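Local coordinates for conserved hypothetical protein (Methanosarcina mazei, PDB 2NR4) that is a flavoprotein of unknown function that binds flavin mononucleotide in a domain of the FMN-binding barrel clan, at residues E32-T37 and N79-P84; C75-V80 and W119-C124; V168-Y173 and E183-Y188. All coordinates share one frame; numbering follows the deposited sequence.

Interaction 1 of 3, residues E32-T37 and N79-P84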
loop_
_atom_site.group_PDB
_atom_site.type_symbol
_atom_site.label_atom_id
_atom_site.label_comp_id
_atom_site.label_asym_id
_atom_site.label_seq_id
_atom_site.Cartn_x
_atom_site.Cartn_y
_atom_site.Cartn_z
ATOM N N GLU A 32 -7.954 -2.828 -3.659
ATOM C CA GLU A 32 -8.875 -2.088 -2.774
ATOM C C GLU A 32 -9.005 -0.672 -3.295
ATOM O O GLU A 32 -8.070 0.165 -3.180
ATOM C CB GLU A 32 -8.384 -2.092 -1.319
ATOM C CG GLU A 32 -8.048 -3.516 -0.769
ATOM C CD GLU A 32 -9.268 -4.400 -0.537
ATOM O OE1 GLU A 32 -10.438 -3.912 -0.687
ATOM O OE2 GLU A 32 -9.065 -5.612 -0.211
ATOM N N ILE A 33 -10.187 -0.402 -3.855
ATOM C CA ILE A 33 -10.449 0.892 -4.478
ATOM C C ILE A 33 -11.695 1.523 -3.847
ATOM O O ILE A 33 -12.347 0.920 -3.020
ATOM C CB ILE A 33 -10.586 0.749 -6.003
ATOM C CG1 ILE A 33 -11.559 -0.380 -6.406
ATOM C CG2 ILE A 33 -9.155 0.509 -6.632
ATOM C CD1 ILE A 33 -13.035 -0.042 -6.299
ATOM N N ILE A 34 -12.025 2.737 -4.245
ATOM C CA ILE A 34 -13.334 3.246 -3.844
ATOM C C ILE A 34 -14.232 3.184 -5.078
ATOM O O ILE A 34 -13.915 3.736 -6.115
ATOM C CB ILE A 34 -13.191 4.667 -3.317
ATOM C CG1 ILE A 34 -12.379 4.604 -1.998
ATOM C CG2 ILE A 34 -14.606 5.321 -3.149
ATOM C CD1 ILE A 34 -11.863 5.919 -1.571
ATOM N N ALA A 35 -15.362 2.528 -4.950
ATOM C CA ALA A 35 -16.251 2.352 -6.094
ATOM C C ALA A 35 -17.239 3.504 -6.111
ATOM O O ALA A 35 -17.869 3.756 -5.085
ATOM C CB ALA A 35 -16.998 1.078 -5.933
ATOM N N SER A 36 -17.391 4.167 -7.263
ATOM C CA SER A 36 -18.456 5.210 -7.388
ATOM C C SER A 36 -19.619 4.610 -8.175
ATOM O O SER A 36 -19.413 3.903 -9.167
ATOM C CB SER A 36 -17.951 6.487 -8.080
ATOM O OG SER A 36 -17.223 6.213 -9.268
ATOM N N THR A 37 -20.845 4.911 -7.757
ATOM C CA THR A 37 -22.021 4.360 -8.441
ATOM C C THR A 37 -23.095 5.466 -8.379
ATOM O O THR A 37 -22.920 6.443 -7.655
ATOM C CB THR A 37 -22.601 3.131 -7.710
ATOM O OG1 THR A 37 -22.797 3.393 -6.296
ATOM C CG2 THR A 37 -21.769 1.821 -7.930
ATOM N N ASN A 79 -12.156 3.779 -8.450
ATOM C CA ASN A 79 -11.348 4.975 -8.186
ATOM C C ASN A 79 -10.161 4.615 -7.289
ATOM O O ASN A 79 -10.358 4.228 -6.119
ATOM C CB ASN A 79 -12.156 6.040 -7.446
ATOM C CG ASN A 79 -13.373 6.493 -8.266
ATOM O OD1 ASN A 79 -13.273 7.433 -9.058
ATOM N ND2 ASN A 79 -14.488 5.774 -8.137
ATOM N N VAL A 80 -8.964 4.789 -7.823
ATOM C CA VAL A 80 -7.735 4.537 -7.031
ATOM C C VAL A 80 -7.474 5.738 -6.150
ATOM O O VAL A 80 -7.382 6.874 -6.643
ATOM C CB VAL A 80 -6.483 4.220 -7.916
ATOM C CG1 VAL A 80 -5.225 4.139 -7.018
ATOM C CG2 VAL A 80 -6.706 2.921 -8.720
ATOM N N VAL A 81 -7.393 5.486 -4.854
ATOM C CA VAL A 81 -7.246 6.531 -3.850
ATOM C C VAL A 81 -6.104 6.111 -2.897
ATOM O O VAL A 81 -6.110 4.989 -2.374
ATOM C CB VAL A 81 -8.614 6.685 -3.125
ATOM C CG1 VAL A 81 -8.470 7.339 -1.722
ATOM C CG2 VAL A 81 -9.679 7.366 -4.066
ATOM N N TYR A 82 -5.144 7.012 -2.672
ATOM C CA TYR A 82 -4.052 6.772 -1.704
ATOM C C TYR A 82 -4.285 7.551 -0.405
ATOM O O TYR A 82 -3.539 7.403 0.540
ATOM C CB TYR A 82 -2.689 7.211 -2.273
ATOM C CG TYR A 82 -2.285 6.516 -3.553
ATOM C CD1 TYR A 82 -2.572 5.184 -3.764
ATOM C CD2 TYR A 82 -1.566 7.195 -4.524
ATOM C CE1 TYR A 82 -2.174 4.537 -4.940
ATOM C CE2 TYR A 82 -1.180 6.566 -5.696
ATOM C CZ TYR A 82 -1.491 5.242 -5.898
ATOM O OH TYR A 82 -1.121 4.623 -7.070
ATOM N N ASP A 83 -5.361 8.333 -0.359
ATOM C CA ASP A 83 -5.692 9.146 0.795
ATOM C C ASP A 83 -6.540 8.375 1.820
ATOM O O ASP A 83 -7.670 7.992 1.519
ATOM C CB ASP A 83 -6.437 10.382 0.291
ATOM C CG ASP A 83 -6.844 11.315 1.398
ATOM O OD1 ASP A 83 -6.297 11.250 2.558
ATOM O OD2 ASP A 83 -7.726 12.141 1.071
ATOM N N PRO A 84 -6.002 8.138 3.034
ATOM C CA PRO A 84 -6.744 7.303 3.979
ATOM C C PRO A 84 -8.002 8.033 4.489
ATOM O O PRO A 84 -8.955 7.386 4.877
ATOM C CB PRO A 84 -5.730 7.091 5.108
ATOM C CG PRO A 84 -4.892 8.360 5.047
ATOM C CD PRO A 84 -4.715 8.587 3.596
HETATM O O HOH W 1 -7.390 2.673 -3.777
#
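The carboxamide of N79 is the flat group at the heart of this contact, and its amide nitrogen has two acceptors, both in the amide plane. ND2 gives one bond to I34 O at 2.9 Å and another to S36 OG at 3.0 Å. The two are about equally straight (159° and 161°), the first reaching its carbonyl from 28° above the C=O plane. CG lies beside the backbone N, anti to the carbonyl carbon, so the amide lies along strand 29-37. On its other side OD1 accepts from L113 N, gripping the group at both ends and fixing its rotation. S36 OG bonds to P111 O as well.

The backbone adds a straight bond, I34 N to N79 O at 2.9 Å, with the donor in the carbonyl plane; the return bond from N79 N to I34 O is weak. Beyond it the chains splay, and a water joins them, donating to E32 O at 2.7 Å and accepting from V81 N. Here the tip of I34 sits against both methyls of V81, and I34 CD1 lies 3.6 Å from V81 CG2. E32 touches the FMN, and I33 meets V155 of the second subunit.

This is where the barrel closes, between strand 29-37 and the chain leaving strand 75-79. I34 and V81 pack together on F87 of helix 84-92, while strand 43-51 flanks the other edge of 29-37.

Interaction 2 of 3, residues C75-V80 and W119-C124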
loop_
_atom_site.group_PDB
_atom_site.type_symbol
_atom_site.label_atom_id
_atom_site.label_comp_id
_atom_site.label_asym_id
_atom_site.label_seq_id
_atom_site.Cartn_x
_atom_site.Cartn_y
_atom_site.Cartn_z
ATOM N N CYS A 75 -23.762 -0.495 -13.550
ATOM C CA CYS A 75 -22.563 0.280 -13.850
ATOM C C CYS A 75 -21.914 0.700 -12.542
ATOM O O CYS A 75 -22.605 1.005 -11.540
ATOM C CB CYS A 75 -22.899 1.529 -14.675
ATOM S SG CYS A 75 -21.527 2.530 -15.315
ATOM N N LEU A 76 -20.581 0.698 -12.555
ATOM C CA LEU A 76 -19.776 1.033 -11.350
ATOM C C LEU A 76 -18.410 1.460 -11.832
ATOM O O LEU A 76 -17.909 0.906 -12.822
ATOM C CB LEU A 76 -19.724 -0.195 -10.435
ATOM C CG LEU A 76 -18.719 -0.398 -9.296
ATOM C CD1 LEU A 76 -19.240 -1.540 -8.434
ATOM C CD2 LEU A 76 -17.268 -0.688 -9.789
ATOM N N ALA A 77 -17.786 2.431 -11.166
ATOM C CA ALA A 77 -16.442 2.851 -11.558
ATOM C C ALA A 77 -15.462 2.584 -10.402
ATOM O O ALA A 77 -15.794 2.824 -9.248
ATOM C CB ALA A 77 -16.429 4.326 -11.883
ATOM N N SER A 78 -14.291 2.040 -10.718
ATOM C CA SER A 78 -13.215 2.033 -9.753
ATOM C C SER A 78 -12.586 3.416 -9.648
ATOM O O SER A 78 -12.435 4.133 -10.651
ATOM C CB SER A 78 -12.135 1.025 -10.216
ATOM O OG SER A 78 -11.644 1.347 -11.515
ATOM N N ASN A 79 -12.156 3.779 -8.450
ATOM C CA ASN A 79 -11.348 4.975 -8.186
ATOM C C ASN A 79 -10.161 4.615 -7.289
ATOM O O ASN A 79 -10.358 4.228 -6.119
ATOM C CB ASN A 79 -12.156 6.040 -7.446
ATOM C CG ASN A 79 -13.373 6.493 -8.266
ATOM O OD1 ASN A 79 -13.273 7.433 -9.058
ATOM N ND2 ASN A 79 -14.488 5.774 -8.137
ATOM N N VAL A 80 -8.964 4.789 -7.823
ATOM C CA VAL A 80 -7.735 4.537 -7.031
ATOM C C VAL A 80 -7.474 5.738 -6.150
ATOM O O VAL A 80 -7.382 6.874 -6.643
ATOM C CB VAL A 80 -6.483 4.220 -7.916
ATOM C CG1 VAL A 80 -5.225 4.139 -7.018
ATOM C CG2 VAL A 80 -6.706 2.921 -8.720
ATOM N N TRP A 119 -9.302 6.203 -12.768
ATOM C CA TRP A 119 -10.682 5.657 -12.705
ATOM C C TRP A 119 -10.965 4.776 -13.906
ATOM O O TRP A 119 -10.362 4.972 -14.993
ATOM C CB TRP A 119 -11.738 6.793 -12.538
ATOM C CG TRP A 119 -11.641 7.853 -13.591
ATOM C CD1 TRP A 119 -10.983 9.056 -13.489
ATOM C CD2 TRP A 119 -12.173 7.792 -14.928
ATOM N NE1 TRP A 119 -11.095 9.758 -14.699
ATOM C CE2 TRP A 119 -11.818 9.003 -15.584
ATOM C CE3 TRP A 119 -12.941 6.845 -15.627
ATOM C CZ2 TRP A 119 -12.191 9.277 -16.913
ATOM C CZ3 TRP A 119 -13.304 7.115 -16.942
ATOM C CH2 TRP A 119 -12.906 8.319 -17.576
ATOM N N VAL A 120 -11.834 3.791 -13.719
ATOM C CA VAL A 120 -12.330 2.971 -14.830
ATOM C C VAL A 120 -13.829 2.859 -14.643
ATOM O O VAL A 120 -14.295 2.451 -13.568
ATOM C CB VAL A 120 -11.715 1.539 -14.857
ATOM C CG1 VAL A 120 -12.223 0.747 -16.097
ATOM C CG2 VAL A 120 -10.160 1.602 -14.839
ATOM N N VAL A 121 -14.594 3.219 -15.668
ATOM C CA VAL A 121 -16.025 2.962 -15.643
ATOM C C VAL A 121 -16.298 1.558 -16.208
ATOM O O VAL A 121 -15.901 1.234 -17.340
ATOM C CB VAL A 121 -16.837 4.060 -16.444
ATOM C CG1 VAL A 121 -18.326 3.751 -16.323
ATOM C CG2 VAL A 121 -16.516 5.433 -15.909
ATOM N N PHE A 122 -17.010 0.741 -15.444
ATOM C CA PHE A 122 -17.346 -0.625 -15.891
ATOM C C PHE A 122 -18.849 -0.833 -16.031
ATOM O O PHE A 122 -19.613 -0.393 -15.166
ATOM C CB PHE A 122 -16.912 -1.653 -14.855
ATOM C CG PHE A 122 -15.420 -1.719 -14.601
ATOM C CD1 PHE A 122 -14.590 -2.504 -15.421
ATOM C CD2 PHE A 122 -14.876 -1.097 -13.474
ATOM C CE1 PHE A 122 -13.210 -2.636 -15.121
ATOM C CE2 PHE A 122 -13.520 -1.190 -13.198
ATOM C CZ PHE A 122 -12.686 -1.979 -14.033
ATOM N N GLU A 123 -19.247 -1.578 -17.063
ATOM C CA GLU A 123 -20.550 -2.229 -17.107
ATOM C C GLU A 123 -20.446 -3.511 -16.264
ATOM O O GLU A 123 -19.525 -4.297 -16.425
ATOM C CB GLU A 123 -20.946 -2.608 -18.558
ATOM C CG GLU A 123 -22.240 -3.450 -18.578
ATOM C CD GLU A 123 -22.809 -3.637 -19.985
ATOM O OE1 GLU A 123 -22.175 -3.130 -20.947
ATOM O OE2 GLU A 123 -23.885 -4.289 -20.091
ATOM N N CYS A 124 -21.377 -3.682 -15.339
ATOM C CA CYS A 124 -21.516 -4.886 -14.529
ATOM C C CYS A 124 -22.382 -5.895 -15.256
ATOM O O CYS A 124 -23.524 -5.578 -15.687
ATOM C CB CYS A 124 -22.209 -4.546 -13.219
ATOM S SG CYS A 124 -21.329 -3.304 -12.243
#
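This is a regular antiparallel strand pairing in the six-stranded barrel, consistent with the FMN-binding barrel clan to which the family belongs. Strand 75-79 runs against 119-124 with axes 4.5 Å apart and directions at 162°. L76 with F122 and S78 with V120 are the hydrogen-bonded pairs; C75 with E123, A77 with V121 and N79 with W119 are the non-hydrogen-bonded ones. In the L76-F122 pair, F122 N gives the shorter bond, 2.8 Å to L76 O, and L76 N answers to F122 O almost along the C=O axis. V120 N meets S78 O on a lone pair, and weakly also S78 OG, whose torsion places it between the backbone N and carbonyl carbon.

On the face with L76, S78, V120 and F122, the phenyl ring of F122 is held from two directions: V120 CG1 lies over one face, 3.4 Å above the plane and toward the rim, while L76 O and S78 CB lie at the edge, in plane. C124 SG closes the end of this row against L76 CB at 3.9 Å. On the other face C75 SG, anti to the backbone N, touches V121 CG1 at 3.6 Å, and A77 CB approaches V121 CG2.

Strand 110-113 lies across the C75, A77, N79 and W119 side, where F110 and V112 pack. Strand 29-37 pairs with the other edge of 75-79, and strand 133-145 with that of 118-130, with L138 against F122 and C124.

Interaction 3 of 3, residues V168-Y173 and E183-Y188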
loop_
_atom_site.group_PDB
_atom_site.type_symbol
_atom_site.label_atom_id
_atom_site.label_comp_id
_atom_site.label_asym_id
_atom_site.label_seq_id
_atom_site.Cartn_x
_atom_site.Cartn_y
_atom_site.Cartn_z
ATOM N N VAL A 168 -11.979 -2.100 8.048
ATOM C CA VAL A 168 -12.625 -3.412 7.917
ATOM C C VAL A 168 -13.171 -3.845 9.287
ATOM O O VAL A 168 -14.384 -4.144 9.447
ATOM C CB VAL A 168 -11.668 -4.463 7.288
ATOM C CG1 VAL A 168 -12.384 -5.837 7.088
ATOM C CG2 VAL A 168 -11.206 -3.971 5.951
ATOM N N HIS A 169 -12.319 -3.833 10.296
ATOM C CA HIS A 169 -12.753 -4.253 11.638
ATOM C C HIS A 169 -13.848 -3.373 12.244
ATOM O O HIS A 169 -14.760 -3.883 12.904
ATOM C CB HIS A 169 -11.548 -4.436 12.556
ATOM C CG HIS A 169 -10.607 -5.492 12.069
ATOM N ND1 HIS A 169 -11.036 -6.742 11.668
ATOM C CD2 HIS A 169 -9.267 -5.475 11.868
ATOM C CE1 HIS A 169 -9.998 -7.455 11.275
ATOM N NE2 HIS A 169 -8.916 -6.707 11.369
ATOM N N ALA A 170 -13.778 -2.066 12.016
ATOM C CA ALA A 170 -14.842 -1.188 12.441
ATOM C C ALA A 170 -16.194 -1.552 11.826
ATOM O O ALA A 170 -17.210 -1.483 12.518
ATOM C CB ALA A 170 -14.482 0.303 12.180
ATOM N N THR A 171 -16.235 -1.920 10.545
ATOM C CA THR A 171 -17.504 -2.337 9.942
ATOM C C THR A 171 -18.010 -3.644 10.550
ATOM O O THR A 171 -19.233 -3.863 10.686
ATOM C CB THR A 171 -17.461 -2.454 8.377
ATOM O OG1 THR A 171 -16.644 -3.549 7.978
ATOM C CG2 THR A 171 -16.978 -1.167 7.704
ATOM N N ARG A 172 -17.070 -4.511 10.909
ATOM C CA ARG A 172 -17.401 -5.768 11.567
ATOM C C ARG A 172 -17.888 -5.574 12.990
ATOM O O ARG A 172 -18.794 -6.305 13.433
ATOM C CB ARG A 172 -16.230 -6.724 11.506
ATOM C CG ARG A 172 -16.156 -7.328 10.143
ATOM C CD ARG A 172 -14.901 -8.094 9.994
ATOM N NE ARG A 172 -14.801 -8.618 8.647
ATOM C CZ ARG A 172 -13.700 -9.173 8.161
ATOM N NH1 ARG A 172 -12.604 -9.267 8.914
ATOM N NH2 ARG A 172 -13.704 -9.627 6.923
ATOM N N TYR A 173 -17.324 -4.589 13.686
ATOM C CA TYR A 173 -17.808 -4.208 14.993
ATOM C C TYR A 173 -19.243 -3.699 14.956
ATOM O O TYR A 173 -20.013 -3.907 15.902
ATOM C CB TYR A 173 -16.920 -3.157 15.648
ATOM C CG TYR A 173 -17.472 -2.778 16.989
ATOM C CD1 TYR A 173 -17.359 -3.648 18.077
ATOM C CD2 TYR A 173 -18.163 -1.576 17.166
ATOM C CE1 TYR A 173 -17.906 -3.318 19.315
ATOM C CE2 TYR A 173 -18.720 -1.240 18.401
ATOM C CZ TYR A 173 -18.579 -2.115 19.462
ATOM O OH TYR A 173 -19.114 -1.783 20.680
ATOM N N GLU A 183 -10.564 -4.085 20.168
ATOM C CA GLU A 183 -9.204 -4.420 20.553
ATOM C C GLU A 183 -8.261 -4.425 19.337
ATOM O O GLU A 183 -7.102 -3.986 19.426
ATOM C CB GLU A 183 -9.211 -5.797 21.230
ATOM C CG GLU A 183 -7.915 -6.225 21.898
ATOM C CD GLU A 183 -7.849 -7.743 22.107
ATOM O OE1 GLU A 183 -8.369 -8.483 21.235
ATOM O OE2 GLU A 183 -7.279 -8.191 23.137
ATOM N N LEU A 184 -8.741 -4.958 18.216
ATOM C CA LEU A 184 -8.002 -4.883 16.966
ATOM C C LEU A 184 -7.872 -3.446 16.457
ATOM O O LEU A 184 -6.816 -3.059 15.975
ATOM C CB LEU A 184 -8.640 -5.774 15.899
ATOM C CG LEU A 184 -8.154 -7.227 15.903
ATOM C CD1 LEU A 184 -9.067 -8.103 15.037
ATOM C CD2 LEU A 184 -6.707 -7.312 15.423
ATOM N N ILE A 185 -8.929 -2.654 16.584
ATOM C CA ILE A 185 -8.887 -1.260 16.142
ATOM C C ILE A 185 -7.859 -0.482 16.962
ATOM O O ILE A 185 -7.145 0.348 16.427
ATOM C CB ILE A 185 -10.285 -0.603 16.165
ATOM C CG1 ILE A 185 -11.185 -1.301 15.158
ATOM C CG2 ILE A 185 -10.244 0.921 15.894
ATOM C CD1 ILE A 185 -12.629 -0.937 15.326
ATOM N N ARG A 186 -7.760 -0.783 18.258
ATOM C CA ARG A 186 -6.771 -0.095 19.102
ATOM C C ARG A 186 -5.338 -0.411 18.688
ATOM O O ARG A 186 -4.485 0.480 18.690
ATOM C CB ARG A 186 -6.975 -0.422 20.595
ATOM C CG ARG A 186 -8.403 -0.419 21.036
ATOM C CD ARG A 186 -9.073 0.928 20.874
ATOM N NE ARG A 186 -10.481 0.904 21.300
ATOM C CZ ARG A 186 -10.921 0.424 22.468
ATOM N NH1 ARG A 186 -10.080 -0.128 23.338
ATOM N NH2 ARG A 186 -12.221 0.469 22.754
ATOM N N HIS A 187 -5.075 -1.669 18.338
ATOM C CA HIS A 187 -3.774 -2.094 17.834
ATOM C C HIS A 187 -3.480 -1.385 16.521
ATOM O O HIS A 187 -2.375 -0.881 16.312
ATOM C CB HIS A 187 -3.711 -3.631 17.670
ATOM C CG HIS A 187 -2.610 -4.115 16.762
ATOM N ND1 HIS A 187 -1.290 -4.190 17.157
ATOM C CD2 HIS A 187 -2.638 -4.561 15.483
ATOM C CE1 HIS A 187 -0.553 -4.637 16.158
ATOM N NE2 HIS A 187 -1.350 -4.872 15.128
ATOM N N TYR A 188 -4.462 -1.310 15.626
ATOM C CA TYR A 188 -4.181 -0.575 14.385
ATOM C C TYR A 188 -4.011 0.941 14.600
ATOM O O TYR A 188 -3.207 1.574 13.924
ATOM C CB TYR A 188 -5.224 -0.904 13.310
ATOM C CG TYR A 188 -5.016 -2.293 12.792
ATOM C CD1 TYR A 188 -3.834 -2.638 12.123
ATOM C CD2 TYR A 188 -5.970 -3.270 12.984
ATOM C CE1 TYR A 188 -3.623 -3.937 11.648
ATOM C CE2 TYR A 188 -5.774 -4.581 12.511
ATOM C CZ TYR A 188 -4.607 -4.894 11.852
ATOM O OH TYR A 188 -4.390 -6.177 11.385
HETATM O O HOH W 2 -6.405 -7.158 10.099
#
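Two antiparallel helices, 158-176 and 179-195, form a helical hairpin here, their local axes 9.5 Å apart at 159°. H169 carries the contact, burying more surface against the partner segment (85 Å²) than any other residue here. Its CB rests near I185 CG1, at 4.1 Å. From there CG turns beside the backbone N, anti to the carbonyl carbon (chi1 -61°), which sends the ring across toward the partner helix. CD2 comes against Y188 CE2 at 3.7 Å; the two rings meet rim to rim, neither over the other, with planes only 17° apart. L184 CD1 lies over one imidazole face in a CH-pi contact, 3.9 Å from the centroid and almost on the ring normal. At the tip, NE2 meets a water in the plane of the ring at 2.8 Å, and the same water binds Y188 OH, so one bridge ties both polar ends.

An alanine here would remove the imidazole, and would probably leave L184 CD1 without its aromatic face and break the water link to Y188.

Helix 198-210 packs on the same pair through I207 against A170 and M204 against I185. V168, one residue before H169, touches the FMN, and Y188 packs on Y188 of the second subunit. The shortest heavy-atom contact between the two segments is I185 CD1 to A170 CA, 3.6 Å.

In the fold
Interactions 1 and 2 belong to one sheet and share N79 and V80: strand 75-79 is bonded to 29-37 on one edge and to 119-124 on the other, with S36 N to A77 O a probable further bond. Both are buried and rely on backbone hydrogen bonds; interaction 1, nearer the centre of the chain, where the pairing frays, adds an asparagine amide and a water. Interaction 3, in the helical part, is mostly buried too, but its centre lies about 17 Å from that of the chain, with L184 partly exposed; no direct hydrogen bond crosses it, and it relies on apolar and aromatic packing plus one water. Interactions 1 and 3 both touch FMN and the second subunit.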